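Local coordinates for protein F2 like fibronectin-binding protein (Streptococcus pneumoniae, PDB 5A0N) that probably serves as a surface adhesin whose N-terminal thioester domain, carrying an internal thioester, attaches the bacterium covalently to host molecules, at residues 17-21 with 71-77; 48-52 with 195-199; 81-87 with 105-109; 113-117 with 136-140. All coordinates share one frame; numbering follows the deposited sequence.

Contact 1 (17-21 with 71-77)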
loop_
_atom_site.group_PDB
_atom_site.type_symbol
_atom_site.label_atom_id
_atom_site.label_comp_id
_atom_site.label_asym_id
_atom_site.label_seq_id
_atom_site.Cartn_x
_atom_site.Cartn_y
_atom_site.Cartn_z
ATOM N N GLY A 17 -16.500 13.205 2.132
ATOM C CA GLY A 17 -16.224 11.782 2.028
ATOM C C GLY A 17 -15.273 11.380 0.911
ATOM O O GLY A 17 -15.099 10.186 0.685
ATOM N N LYS A 18 -14.653 12.362 0.239
ATOM C CA LYS A 18 -13.734 12.072 -0.857
ATOM C C LYS A 18 -12.285 12.358 -0.480
ATOM O O LYS A 18 -11.983 13.280 0.272
ATOM C CB LYS A 18 -14.093 12.866 -2.129
ATOM C CG LYS A 18 -15.523 12.677 -2.625
ATOM C CD LYS A 18 -15.838 11.206 -2.921
ATOM C CE LYS A 18 -17.217 10.994 -3.491
ATOM N NZ LYS A 18 -17.188 11.393 -4.892
ATOM N N TYR A 19 -11.406 11.523 -1.023
ATOM C CA TYR A 19 -9.986 11.514 -0.699
ATOM C C TYR A 19 -9.157 11.402 -1.968
ATOM O O TYR A 19 -9.607 10.796 -2.960
ATOM C CB TYR A 19 -9.666 10.324 0.236
ATOM C CG TYR A 19 -10.419 10.395 1.556
ATOM C CD1 TYR A 19 -11.715 9.915 1.655
ATOM C CD2 TYR A 19 -9.863 10.991 2.687
ATOM C CE1 TYR A 19 -12.451 10.029 2.809
ATOM C CE2 TYR A 19 -10.568 11.080 3.879
ATOM C CZ TYR A 19 -11.874 10.624 3.925
ATOM O OH TYR A 19 -12.540 10.801 5.114
ATOM N N TYR A 20 -7.944 11.953 -1.916
ATOM C CA TYR A 20 -6.969 11.899 -2.992
ATOM C C TYR A 20 -5.747 11.145 -2.474
ATOM O O TYR A 20 -5.586 10.969 -1.265
ATOM C CB TYR A 20 -6.526 13.293 -3.442
ATOM C CG TYR A 20 -7.622 14.278 -3.770
ATOM C CD1 TYR A 20 -8.836 13.896 -4.350
ATOM C CD2 TYR A 20 -7.430 15.616 -3.528
ATOM C CE1 TYR A 20 -9.785 14.830 -4.715
ATOM C CE2 TYR A 20 -8.361 16.555 -3.862
ATOM C CZ TYR A 20 -9.553 16.176 -4.465
ATOM O OH TYR A 20 -10.494 17.109 -4.799
ATOM N N SER A 21 -4.870 10.725 -3.389
ATOM C CA SER A 21 -3.596 10.153 -2.978
ATOM C C SER A 21 -2.429 10.837 -3.683
ATOM O O SER A 21 -2.499 11.237 -4.863
ATOM C CB SER A 21 -3.541 8.660 -3.249
ATOM O OG SER A 21 -2.297 8.093 -2.908
ATOM N N PRO A 71 -6.152 16.268 -8.734
ATOM C CA PRO A 71 -6.293 14.843 -8.394
ATOM C C PRO A 71 -6.535 13.998 -9.634
ATOM O O PRO A 71 -7.288 14.365 -10.512
ATOM C CB PRO A 71 -7.529 14.822 -7.490
ATOM C CG PRO A 71 -8.329 16.022 -7.923
ATOM C CD PRO A 71 -7.311 17.063 -8.308
ATOM N N LYS A 72 -5.891 12.835 -9.657
ATOM C CA LYS A 72 -6.254 11.739 -10.574
ATOM C C LYS A 72 -6.478 10.571 -9.645
ATOM O O LYS A 72 -5.557 10.109 -8.983
ATOM C CB LYS A 72 -5.147 11.454 -11.604
ATOM C CG LYS A 72 -4.992 12.568 -12.664
ATOM C CD LYS A 72 -6.156 12.537 -13.660
ATOM C CE LYS A 72 -6.032 13.542 -14.794
ATOM N NZ LYS A 72 -7.349 13.705 -15.499
ATOM N N GLY A 73 -7.718 10.091 -9.609
ATOM C CA GLY A 73 -8.114 9.019 -8.688
ATOM C C GLY A 73 -8.677 9.585 -7.427
ATOM O O GLY A 73 -7.935 10.113 -6.591
ATOM N N ILE A 74 -9.991 9.452 -7.274
ATOM C CA ILE A 74 -10.704 10.013 -6.151
ATOM C C ILE A 74 -11.405 8.853 -5.458
ATOM O O ILE A 74 -11.973 7.976 -6.122
ATOM C CB ILE A 74 -11.697 11.093 -6.627
ATOM C CG1 ILE A 74 -10.950 12.212 -7.371
ATOM C CG2 ILE A 74 -12.455 11.667 -5.436
ATOM C CD1 ILE A 74 -11.840 13.268 -7.969
ATOM N N TYR A 75 -11.322 8.844 -4.134
ATOM C CA TYR A 75 -11.705 7.693 -3.321
ATOM C C TYR A 75 -12.706 8.032 -2.249
ATOM O O TYR A 75 -12.756 9.143 -1.745
ATOM C CB TYR A 75 -10.454 7.103 -2.648
ATOM C CG TYR A 75 -9.443 6.553 -3.591
ATOM C CD1 TYR A 75 -8.487 7.356 -4.188
ATOM C CD2 TYR A 75 -9.453 5.219 -3.954
ATOM C CE1 TYR A 75 -7.597 6.837 -5.105
ATOM C CE2 TYR A 75 -8.548 4.691 -4.850
ATOM C CZ TYR A 75 -7.623 5.521 -5.451
ATOM O OH TYR A 75 -6.718 5.052 -6.352
ATOM N N THR A 76 -13.502 7.020 -1.874
ATOM C CA THR A 76 -14.265 7.020 -0.637
ATOM C C THR A 76 -13.642 6.022 0.335
ATOM O O THR A 76 -12.881 5.149 -0.054
ATOM C CB THR A 76 -15.765 6.712 -0.847
ATOM O OG1 THR A 76 -15.884 5.466 -1.515
ATOM C CG2 THR A 76 -16.448 7.781 -1.674
ATOM N N LEU A 77 -13.960 6.196 1.603
ATOM C CA LEU A 77 -13.352 5.432 2.692
ATOM C C LEU A 77 -14.327 4.450 3.323
ATOM O O LEU A 77 -15.441 4.826 3.680
ATOM C CB LEU A 77 -12.851 6.413 3.768
ATOM C CG LEU A 77 -12.361 5.839 5.090
ATOM C CD1 LEU A 77 -11.164 4.936 4.935
ATOM C CD2 LEU A 77 -12.021 6.957 6.039
HETATM O O HOH W 1 -15.799 8.290 2.476
HETATM O O HOH W 2 -5.583 11.337 -6.068
#

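Contact 2 (48-52 with 195-199)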
loop_
_atom_site.group_PDB
_atom_site.type_symbol
_atom_site.label_atom_id
_atom_site.label_comp_id
_atom_site.label_asym_id
_atom_site.label_seq_id
_atom_site.Cartn_x
_atom_site.Cartn_y
_atom_site.Cartn_z
ATOM N N GLU A 48 -5.448 17.401 4.273
ATOM C CA GLU A 48 -4.903 16.832 5.536
ATOM C C GLU A 48 -4.685 15.336 5.282
ATOM O O GLU A 48 -5.584 14.685 4.741
ATOM C CB GLU A 48 -5.935 16.962 6.699
ATOM C CG GLU A 48 -6.122 18.337 7.340
ATOM C CD GLU A 48 -7.310 18.359 8.300
ATOM O OE1 GLU A 48 -7.476 17.394 9.078
ATOM O OE2 GLU A 48 -8.086 19.326 8.295
ATOM N N ASN A 49 -3.558 14.772 5.692
ATOM C CA ASN A 49 -3.485 13.324 5.583
ATOM C C ASN A 49 -4.604 12.691 6.368
ATOM O O ASN A 49 -4.865 13.039 7.517
ATOM C CB ASN A 49 -2.229 12.745 6.166
ATOM C CG ASN A 49 -1.015 13.039 5.371
ATOM O OD1 ASN A 49 -1.039 13.746 4.344
ATOM N ND2 ASN A 49 0.095 12.477 5.845
ATOM N N SER A 50 -5.206 11.704 5.732
ATOM C CA SER A 50 -6.185 10.794 6.358
ATOM C C SER A 50 -5.505 9.487 6.746
ATOM O O SER A 50 -5.877 8.874 7.731
ATOM C CB SER A 50 -7.360 10.550 5.439
ATOM O OG SER A 50 -6.964 9.971 4.207
ATOM N N ASP A 51 -4.503 9.069 5.977
ATOM C CA ASP A 51 -3.691 7.874 6.275
ATOM C C ASP A 51 -2.294 8.152 5.735
ATOM O O ASP A 51 -2.131 8.617 4.607
ATOM C CB ASP A 51 -4.302 6.596 5.688
ATOM C CG ASP A 51 -5.436 6.077 6.538
ATOM O OD1 ASP A 51 -5.113 5.598 7.655
ATOM O OD2 ASP A 51 -6.614 6.157 6.111
ATOM N N ASN A 52 -1.300 7.963 6.595
ATOM C CA ASN A 52 0.062 8.359 6.225
ATOM C C ASN A 52 0.621 7.553 5.077
ATOM O O ASN A 52 1.536 8.029 4.398
ATOM C CB ASN A 52 1.033 8.184 7.389
ATOM C CG ASN A 52 0.859 9.202 8.498
ATOM O OD1 ASN A 52 0.191 10.222 8.355
ATOM N ND2 ASN A 52 1.532 8.934 9.607
ATOM N N TYR A 195 -8.133 -1.709 9.944
ATOM C CA TYR A 195 -7.868 -1.754 8.513
ATOM C C TYR A 195 -8.884 -0.881 7.787
ATOM O O TYR A 195 -10.051 -0.800 8.202
ATOM C CB TYR A 195 -7.894 -3.214 8.006
ATOM C CG TYR A 195 -6.688 -4.002 8.448
ATOM C CD1 TYR A 195 -5.514 -4.013 7.702
ATOM C CD2 TYR A 195 -6.690 -4.745 9.633
ATOM C CE1 TYR A 195 -4.386 -4.698 8.122
ATOM C CE2 TYR A 195 -5.576 -5.435 10.057
ATOM C CZ TYR A 195 -4.436 -5.436 9.292
ATOM O OH TYR A 195 -3.341 -6.147 9.710
ATOM N N ARG A 196 -8.440 -0.265 6.699
ATOM C CA ARG A 196 -9.270 0.690 5.956
ATOM C C ARG A 196 -9.151 0.382 4.479
ATOM O O ARG A 196 -8.065 0.019 4.000
ATOM C CB ARG A 196 -8.813 2.125 6.191
ATOM C CG ARG A 196 -9.077 2.623 7.588
ATOM C CD ARG A 196 -8.564 4.068 7.725
ATOM N NE ARG A 196 -9.236 4.691 8.833
ATOM C CZ ARG A 196 -9.273 5.981 9.018
ATOM N NH1 ARG A 196 -8.663 6.822 8.165
ATOM N NH2 ARG A 196 -9.909 6.428 10.073
ATOM N N PHE A 197 -10.250 0.577 3.760
ATOM C CA PHE A 197 -10.280 0.403 2.306
ATOM C C PHE A 197 -10.677 1.707 1.639
ATOM O O PHE A 197 -11.646 2.328 2.061
ATOM C CB PHE A 197 -11.290 -0.697 1.952
ATOM C CG PHE A 197 -11.111 -1.299 0.595
ATOM C CD1 PHE A 197 -11.617 -0.674 -0.549
ATOM C CD2 PHE A 197 -10.444 -2.519 0.456
ATOM C CE1 PHE A 197 -11.476 -1.268 -1.795
ATOM C CE2 PHE A 197 -10.303 -3.101 -0.783
ATOM C CZ PHE A 197 -10.797 -2.455 -1.900
ATOM N N TYR A 198 -9.930 2.098 0.605
ATOM C CA TYR A 198 -10.300 3.256 -0.199
ATOM C C TYR A 198 -10.802 2.769 -1.548
ATOM O O TYR A 198 -10.052 2.168 -2.334
ATOM C CB TYR A 198 -9.125 4.233 -0.326
ATOM C CG TYR A 198 -8.825 5.013 0.923
ATOM C CD1 TYR A 198 -9.530 6.159 1.219
ATOM C CD2 TYR A 198 -7.830 4.628 1.798
ATOM C CE1 TYR A 198 -9.209 6.911 2.334
ATOM C CE2 TYR A 198 -7.537 5.354 2.930
ATOM C CZ TYR A 198 -8.212 6.519 3.181
ATOM O OH TYR A 198 -7.912 7.306 4.290
ATOM N N LYS A 199 -12.111 2.982 -1.766
ATOM C CA LYS A 199 -12.788 2.514 -2.961
ATOM C C LYS A 199 -12.707 3.601 -4.011
ATOM O O LYS A 199 -13.119 4.721 -3.749
ATOM C CB LYS A 199 -14.270 2.278 -2.612
ATOM C CG LYS A 199 -14.606 1.166 -1.653
HETATM O O HOH W 3 -8.186 9.637 9.100
#

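Contact 3 (81-87 with 105-109)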
loop_
_atom_site.group_PDB
_atom_site.type_symbol
_atom_site.label_atom_id
_atom_site.label_comp_id
_atom_site.label_asym_id
_atom_site.label_seq_id
_atom_site.Cartn_x
_atom_site.Cartn_y
_atom_site.Cartn_z
ATOM N N ILE A 81 -12.445 -2.451 8.392
ATOM C CA ILE A 81 -12.834 -3.572 7.574
ATOM C C ILE A 81 -12.390 -4.912 8.188
ATOM O O ILE A 81 -11.411 -4.996 8.956
ATOM C CB ILE A 81 -12.356 -3.486 6.119
ATOM C CG1 ILE A 81 -10.849 -3.620 6.018
ATOM C CG2 ILE A 81 -12.864 -2.225 5.445
ATOM C CD1 ILE A 81 -10.282 -3.540 4.615
ATOM N N ASN A 82 -13.109 -5.958 7.792
ATOM C CA ASN A 82 -12.749 -7.325 8.152
ATOM C C ASN A 82 -12.474 -8.180 6.906
ATOM O O ASN A 82 -12.467 -7.670 5.793
ATOM C CB ASN A 82 -13.859 -7.963 9.009
ATOM C CG ASN A 82 -15.196 -8.067 8.288
ATOM O OD1 ASN A 82 -15.292 -8.040 7.064
ATOM N ND2 ASN A 82 -16.245 -8.219 9.067
ATOM N N LYS A 83 -12.216 -9.474 7.102
ATOM C CA LYS A 83 -11.856 -10.363 6.011
ATOM C C LYS A 83 -12.891 -10.343 4.886
ATOM O O LYS A 83 -12.537 -10.232 3.706
ATOM C CB LYS A 83 -11.688 -11.804 6.522
ATOM C CG LYS A 83 -11.342 -12.808 5.428
ATOM C CD LYS A 83 -11.049 -14.204 5.983
ATOM C CE LYS A 83 -10.683 -15.196 4.882
ATOM N NZ LYS A 83 -10.245 -16.508 5.454
ATOM N N GLU A 84 -14.165 -10.460 5.261
ATOM C CA GLU A 84 -15.236 -10.543 4.267
ATOM C C GLU A 84 -15.357 -9.250 3.478
ATOM O O GLU A 84 -15.503 -9.271 2.256
ATOM C CB GLU A 84 -16.566 -10.939 4.904
ATOM C CG GLU A 84 -16.525 -12.311 5.564
ATOM C CD GLU A 84 -15.737 -12.414 6.913
ATOM O OE1 GLU A 84 -15.506 -11.392 7.675
ATOM O OE2 GLU A 84 -15.335 -13.570 7.235
ATOM N N GLN A 85 -15.285 -8.116 4.156
ATOM C CA GLN A 85 -15.395 -6.853 3.439
ATOM C C GLN A 85 -14.189 -6.610 2.521
ATOM O O GLN A 85 -14.343 -6.206 1.368
ATOM C CB GLN A 85 -15.508 -5.685 4.396
ATOM C CG GLN A 85 -16.741 -5.657 5.263
ATOM C CD GLN A 85 -16.612 -4.475 6.175
ATOM O OE1 GLN A 85 -16.010 -4.571 7.250
ATOM N NE2 GLN A 85 -17.026 -3.307 5.679
ATOM N N TYR A 86 -12.993 -6.861 3.042
ATOM C CA TYR A 86 -11.795 -6.727 2.218
ATOM C C TYR A 86 -11.897 -7.586 0.960
ATOM O O TYR A 86 -11.615 -7.136 -0.141
ATOM C CB TYR A 86 -10.540 -7.090 3.012
ATOM C CG TYR A 86 -9.305 -7.054 2.153
ATOM C CD1 TYR A 86 -8.661 -5.853 1.864
ATOM C CD2 TYR A 86 -8.789 -8.203 1.575
ATOM C CE1 TYR A 86 -7.559 -5.817 1.045
ATOM C CE2 TYR A 86 -7.691 -8.163 0.744
ATOM C CZ TYR A 86 -7.053 -6.949 0.488
ATOM O OH TYR A 86 -5.956 -6.878 -0.353
ATOM N N THR A 87 -12.302 -8.836 1.149
ATOM C CA THR A 87 -12.292 -9.795 0.037
ATOM C C THR A 87 -13.295 -9.333 -1.037
ATOM O O THR A 87 -13.013 -9.371 -2.237
ATOM C CB THR A 87 -12.564 -11.217 0.569
ATOM O OG1 THR A 87 -11.569 -11.554 1.553
ATOM C CG2 THR A 87 -12.523 -12.226 -0.548
ATOM N N ALA A 105 -6.189 -13.886 0.413
ATOM C CA ALA A 105 -5.840 -12.494 0.076
ATOM C C ALA A 105 -5.889 -11.567 1.290
ATOM O O ALA A 105 -5.038 -10.707 1.455
ATOM C CB ALA A 105 -6.751 -11.957 -1.031
ATOM N N TRP A 106 -6.864 -11.751 2.174
ATOM C CA TRP A 106 -6.896 -10.961 3.401
ATOM C C TRP A 106 -5.691 -11.248 4.275
ATOM O O TRP A 106 -5.082 -10.334 4.839
ATOM C CB TRP A 106 -8.167 -11.268 4.182
ATOM C CG TRP A 106 -8.215 -10.736 5.584
ATOM C CD1 TRP A 106 -8.236 -11.481 6.718
ATOM C CD2 TRP A 106 -8.278 -9.356 6.004
ATOM N NE1 TRP A 106 -8.329 -10.676 7.816
ATOM C CE2 TRP A 106 -8.379 -9.368 7.410
ATOM C CE3 TRP A 106 -8.267 -8.117 5.332
ATOM C CZ2 TRP A 106 -8.484 -8.213 8.150
ATOM C CZ3 TRP A 106 -8.379 -6.991 6.079
ATOM C CH2 TRP A 106 -8.513 -7.044 7.460
ATOM N N ASP A 107 -5.312 -12.520 4.379
ATOM C CA ASP A 107 -4.195 -12.906 5.231
ATOM C C ASP A 107 -2.906 -12.216 4.770
ATOM O O ASP A 107 -2.199 -11.591 5.564
ATOM C CB ASP A 107 -4.021 -14.432 5.261
ATOM C CG ASP A 107 -3.052 -14.891 6.333
ATOM O OD1 ASP A 107 -3.017 -14.304 7.428
ATOM O OD2 ASP A 107 -2.300 -15.855 6.102
ATOM N N THR A 108 -2.627 -12.283 3.470
ATOM C CA THR A 108 -1.381 -11.688 3.004
ATOM C C THR A 108 -1.391 -10.160 3.063
ATOM O O THR A 108 -0.410 -9.585 3.496
ATOM C CB THR A 108 -0.948 -12.188 1.605
ATOM O OG1 THR A 108 -1.914 -11.805 0.628
ATOM C CG2 THR A 108 -0.759 -13.701 1.615
ATOM N N PHE A 109 -2.495 -9.534 2.667
ATOM C CA PHE A 109 -2.556 -8.079 2.732
ATOM C C PHE A 109 -2.476 -7.600 4.171
ATOM O O PHE A 109 -1.740 -6.672 4.504
ATOM C CB PHE A 109 -3.835 -7.511 2.084
ATOM C CG PHE A 109 -4.065 -6.097 2.502
ATOM C CD1 PHE A 109 -3.273 -5.088 1.961
ATOM C CD2 PHE A 109 -4.944 -5.780 3.498
ATOM C CE1 PHE A 109 -3.340 -3.798 2.453
ATOM C CE2 PHE A 109 -5.039 -4.490 3.956
ATOM C CZ PHE A 109 -4.239 -3.495 3.426
HETATM O O HOH W 4 -4.602 -9.186 -0.877
HETATM O O HOH W 5 -9.317 -13.280 1.518
#

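Contact 4 (113-117 with 136-140)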
loop_
_atom_site.group_PDB
_atom_site.type_symbol
_atom_site.label_atom_id
_atom_site.label_comp_id
_atom_site.label_asym_id
_atom_site.label_seq_id
_atom_site.Cartn_x
_atom_site.Cartn_y
_atom_site.Cartn_z
ATOM N N SER A 113 0.802 -5.343 5.261
ATOM C CA SER A 113 0.578 -3.979 5.714
ATOM C C SER A 113 0.939 -3.811 7.182
ATOM O O SER A 113 1.537 -2.784 7.561
ATOM C CB SER A 113 -0.829 -3.513 5.372
ATOM O OG SER A 113 -1.813 -4.284 6.033
ATOM N N TYR A 114 0.634 -4.807 8.013
ATOM C CA TYR A 114 1.051 -4.746 9.412
ATOM C C TYR A 114 2.568 -4.786 9.558
ATOM O O TYR A 114 3.121 -4.155 10.463
ATOM C CB TYR A 114 0.397 -5.892 10.183
ATOM C CG TYR A 114 0.770 -6.012 11.639
ATOM C CD1 TYR A 114 0.321 -5.106 12.578
ATOM C CD2 TYR A 114 1.565 -7.052 12.077
ATOM C CE1 TYR A 114 0.647 -5.256 13.928
ATOM C CE2 TYR A 114 1.889 -7.200 13.390
ATOM C CZ TYR A 114 1.414 -6.329 14.324
ATOM O OH TYR A 114 1.773 -6.542 15.634
ATOM N N MET A 115 3.249 -5.498 8.683
ATOM C CA MET A 115 4.687 -5.502 8.765
ATOM C C MET A 115 5.279 -4.108 8.468
ATOM O O MET A 115 6.276 -3.740 9.068
ATOM C CB MET A 115 5.254 -6.589 7.862
ATOM C CG MET A 115 4.873 -7.994 8.310
ATOM S SD MET A 115 5.080 -9.278 7.048
ATOM C CE MET A 115 6.832 -9.667 7.218
ATOM N N TYR A 116 4.627 -3.307 7.621
ATOM C CA TYR A 116 5.029 -1.941 7.426
ATOM C C TYR A 116 4.694 -1.090 8.654
ATOM O O TYR A 116 5.520 -0.274 9.105
ATOM C CB TYR A 116 4.375 -1.331 6.157
ATOM C CG TYR A 116 4.922 0.036 5.864
ATOM C CD1 TYR A 116 6.159 0.176 5.311
ATOM C CD2 TYR A 116 4.231 1.159 6.242
ATOM C CE1 TYR A 116 6.745 1.422 5.133
ATOM C CE2 TYR A 116 4.794 2.417 6.098
ATOM C CZ TYR A 116 6.049 2.544 5.527
ATOM O OH TYR A 116 6.585 3.836 5.390
ATOM N N LEU A 117 3.481 -1.233 9.189
ATOM C CA LEU A 117 3.064 -0.444 10.343
ATOM C C LEU A 117 3.905 -0.700 11.585
ATOM O O LEU A 117 4.261 0.242 12.292
ATOM C CB LEU A 117 1.596 -0.750 10.682
ATOM C CG LEU A 117 0.984 0.009 11.854
ATOM C CD1 LEU A 117 0.715 1.479 11.509
ATOM C CD2 LEU A 117 -0.302 -0.648 12.336
ATOM N N ARG A 136 11.750 4.306 5.311
ATOM C CA ARG A 136 10.359 4.720 5.282
ATOM C C ARG A 136 9.736 4.547 3.903
ATOM O O ARG A 136 8.567 4.135 3.788
ATOM C CB ARG A 136 10.255 6.193 5.725
ATOM C CG ARG A 136 8.845 6.759 5.746
ATOM C CD ARG A 136 8.847 8.212 6.223
ATOM N NE ARG A 136 9.506 9.012 5.202
ATOM C CZ ARG A 136 8.889 9.603 4.179
ATOM N NH1 ARG A 136 7.573 9.597 4.069
ATOM N NH2 ARG A 136 9.623 10.198 3.273
ATOM N N THR A 137 10.477 4.869 2.849
ATOM C CA THR A 137 9.963 4.677 1.486
ATOM C C THR A 137 10.446 3.379 0.869
ATOM O O THR A 137 9.679 2.718 0.170
ATOM C CB THR A 137 10.330 5.861 0.564
ATOM O OG1 THR A 137 11.751 5.989 0.496
ATOM C CG2 THR A 137 9.680 7.170 1.048
ATOM N N TYR A 138 11.710 3.011 1.081
ATOM C CA TYR A 138 12.246 1.823 0.403
ATOM C C TYR A 138 11.589 0.523 0.931
ATOM O O TYR A 138 11.385 -0.415 0.175
ATOM C CB TYR A 138 13.782 1.752 0.492
ATOM C CG TYR A 138 14.492 2.698 -0.471
ATOM C CD1 TYR A 138 14.517 4.065 -0.261
ATOM C CD2 TYR A 138 15.118 2.224 -1.601
ATOM C CE1 TYR A 138 15.158 4.900 -1.135
ATOM C CE2 TYR A 138 15.762 3.083 -2.471
ATOM C CZ TYR A 138 15.774 4.406 -2.227
ATOM O OH TYR A 138 16.420 5.248 -3.102
ATOM N N PHE A 139 11.232 0.493 2.212
ATOM C CA PHE A 139 10.507 -0.672 2.751
ATOM C C PHE A 139 9.058 -0.672 2.265
ATOM O O PHE A 139 8.490 -1.725 2.012
ATOM C CB PHE A 139 10.572 -0.710 4.276
ATOM C CG PHE A 139 10.077 -1.997 4.907
ATOM C CD1 PHE A 139 10.501 -3.244 4.454
ATOM C CD2 PHE A 139 9.227 -1.961 6.008
ATOM C CE1 PHE A 139 10.086 -4.406 5.082
ATOM C CE2 PHE A 139 8.823 -3.136 6.624
ATOM C CZ PHE A 139 9.258 -4.337 6.160
ATOM N N HIS A 140 8.439 0.519 2.162
ATOM C CA HIS A 140 7.091 0.582 1.582
ATOM C C HIS A 140 7.101 -0.098 0.212
ATOM O O HIS A 140 6.220 -0.897 -0.106
ATOM C CB HIS A 140 6.619 2.038 1.454
ATOM C CG HIS A 140 5.221 2.145 0.949
ATOM N ND1 HIS A 140 4.893 2.031 -0.379
ATOM C CD2 HIS A 140 4.057 2.347 1.618
ATOM C CE1 HIS A 140 3.585 2.151 -0.507
ATOM N NE2 HIS A 140 3.052 2.335 0.684
#

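Contact 1 (17-21 with 71-77)
Y19 and Y75 form the single antiparallel bridge of this contact, a hydrogen-bonded pair that illustrates how two sheets can be stitched together at one point. Y19 N gives its proton to Y75 O at 2.8 Å, and Y75 N returns one to Y19 O at 2.9 Å. Three CA-H...O contacts supplement the pair, among them K18 CA to Y75 O at 3.2 Å. Beyond the bridge the chains diverge, the short strands running at 117° to each other, and water takes over: one molecule joins G17 O to L77 N, another links S21 N with G73 O.

Apolar contacts flank the backbone. P71 lies over one face of the Y20 ring, its CB 3.6 Å from the centroid and close to the ring normal, a CH-pi contact; I74 CG1 meets the same ring at CE1. Y19 CE1 lies 3.8 Å from L77 CB, while the aliphatic part of K18 runs alongside T76 CG2 before its NZ pairs with D201.

Strand 19-21 is an outer strand of the sheet it shares with 41-43 and 49-51; strand 75-78 edges the sheet containing 193-200, whose Y198 packs edge-to-face against Y19.

Contact 2 (48-52 with 195-199)
A classic beta bulge, in which S50 and D51 both face V41, turns two consecutive polar side chains toward strand 193-200 and so builds a buried polar cluster between two sheets. The acceptor at its centre is D51 OD2, gripped by two donors from alternate residues of that strand. Y198 OH donates to it at 2.5 Å, a short bond that uses the anti lone pair. R196 NH1 approaches from the syn side, 33° out of the carboxylate plane, in a salt bridge of 3.0 Å. The carboxylate stands almost upright to both partners, its plane 85° from that of the guanidinium, yet OD2 lies at the edge of each group and near its plane.

R196 reaches this position with its chain extended from CG to NE, where E194 provides a second carboxylate. The other oxygen of D51 is held by R215 and N8. The positive charges of R196 and R215 would probably favour the ionised carboxylate, with E194 offsetting part of them. A water bridges S50 O and R196 NH1. S50 OG, set between the backbone N and the carbonyl carbon (chi1 60°), faces the tyrosine and lies 2.8 Å from Y198 OH.

Contact 3 (81-87 with 105-109)
W106 presents one face of its indole to the first turn of helix 83-93, and the backbone of K83 lies directly on it. K83 CA sits 3.6 Å from the centroid of the five-membered ring, almost on the ring normal, in a CH-pi contact. K83 CB continues over the same face, 3.5 Å from W106 CD1, and the extended lysine chain then leads its amine away. Farther along the indole, I81 CG1 approaches W106 CZ3 more loosely, at 4.2 Å.

In Y86, CG anti to the backbone N (chi1 176°) carries the ring toward helix 105-118, where W106 and F109 both meet it from the same side of its plane. Y86 CB comes to 3.4 Å from W106 CE3, and the tyrosine and indole six-membered ring planes meet obliquely, at 49°. Against F109 the planes are only 9° apart, but the rings are slid so far that they barely overlap, and Y86 OH lies 3.3 Å from F109 CB. Together the three rings form an aromatic cluster, extended on the indole by Y195 and Y190.

The helix start is fixed by a capping box, Q85 N donating to N82 OD1 at 2.9 Å and N82 N to Q85 OE1. Direct contact between the two segments is thus aromatic and aliphatic, and the polar atoms between them are satisfied by two bridging waters, one linking Y86 OH with A105 O, the other T87 OG1 with W106 N.

Contact 4 (113-117 with 136-140)
Y116 reaches from helix 105-118 to helix 132-152 and makes most of this antiparallel helix-helix contact, in which the short axes run at 166° and come no closer than 10.8 Å. The wide spacing leaves room for aromatic rings between the backbones, and the pair belongs to the helical insertion of the pilus-presented adhesin family.

The polar link is a single hydrogen bond. Y116 OH donates to R136 O at 2.6 Å, meeting it in the carbonyl plane on a lone pair. The bond also satisfies the phenol within a largely aromatic environment. N38 adds a weak hydrogen bond to the same carbonyl.

Aromatic contacts make up much of the rest. H140 turns the edge of its imidazole toward the face of Y116, an edge-to-face pair with centroids 5.5 Å apart and planes at 83°. Its CB lies 3.7 Å from Y116 CE1. Both imidazole nitrogens have partners beyond the two helices, ND1 with Y36 and NE2 with A54 O, which should fix the ring's rotation. The tyrosine is further enclosed by F6, stacked on it, and by F53, edge-to-face.

F139 supplies the remaining apolar contact. F139 and Y116 pass each other head to tail; each has CG anti to its own backbone N, chi1 being -173° for Y116, and thus each extends toward the facing helix. Y116 CD1 and F139 CD2 approach to 3.8 Å. The neighbouring atom of the same ring edge, F139 CE2, lies 3.6 Å from M115 O, with that oxygen near the ring plane.

How the contacts relate
From the N terminus, contact 1 closes the first loop, bringing 17-21 against 71-77 across some fifty residues without helix. Contact 2 opens within that loop, at 48-52, but closes only at 195-199, so the two cross; they touch directly where strands 75-78 and 193-200 lie side by side. Inside the long span of contact 2 fall contacts 3 and 4, in series and sharing helix 105-118. Y195, on the strand segment of contact 2, packs on W106 and F109 of contact 3 and on S113 and Y114 of contact 4. Contacts 1 and 2 thus tie sheet to sheet, contacts 3 and 4 helix to helix, with strand 193-200 connecting the two regions.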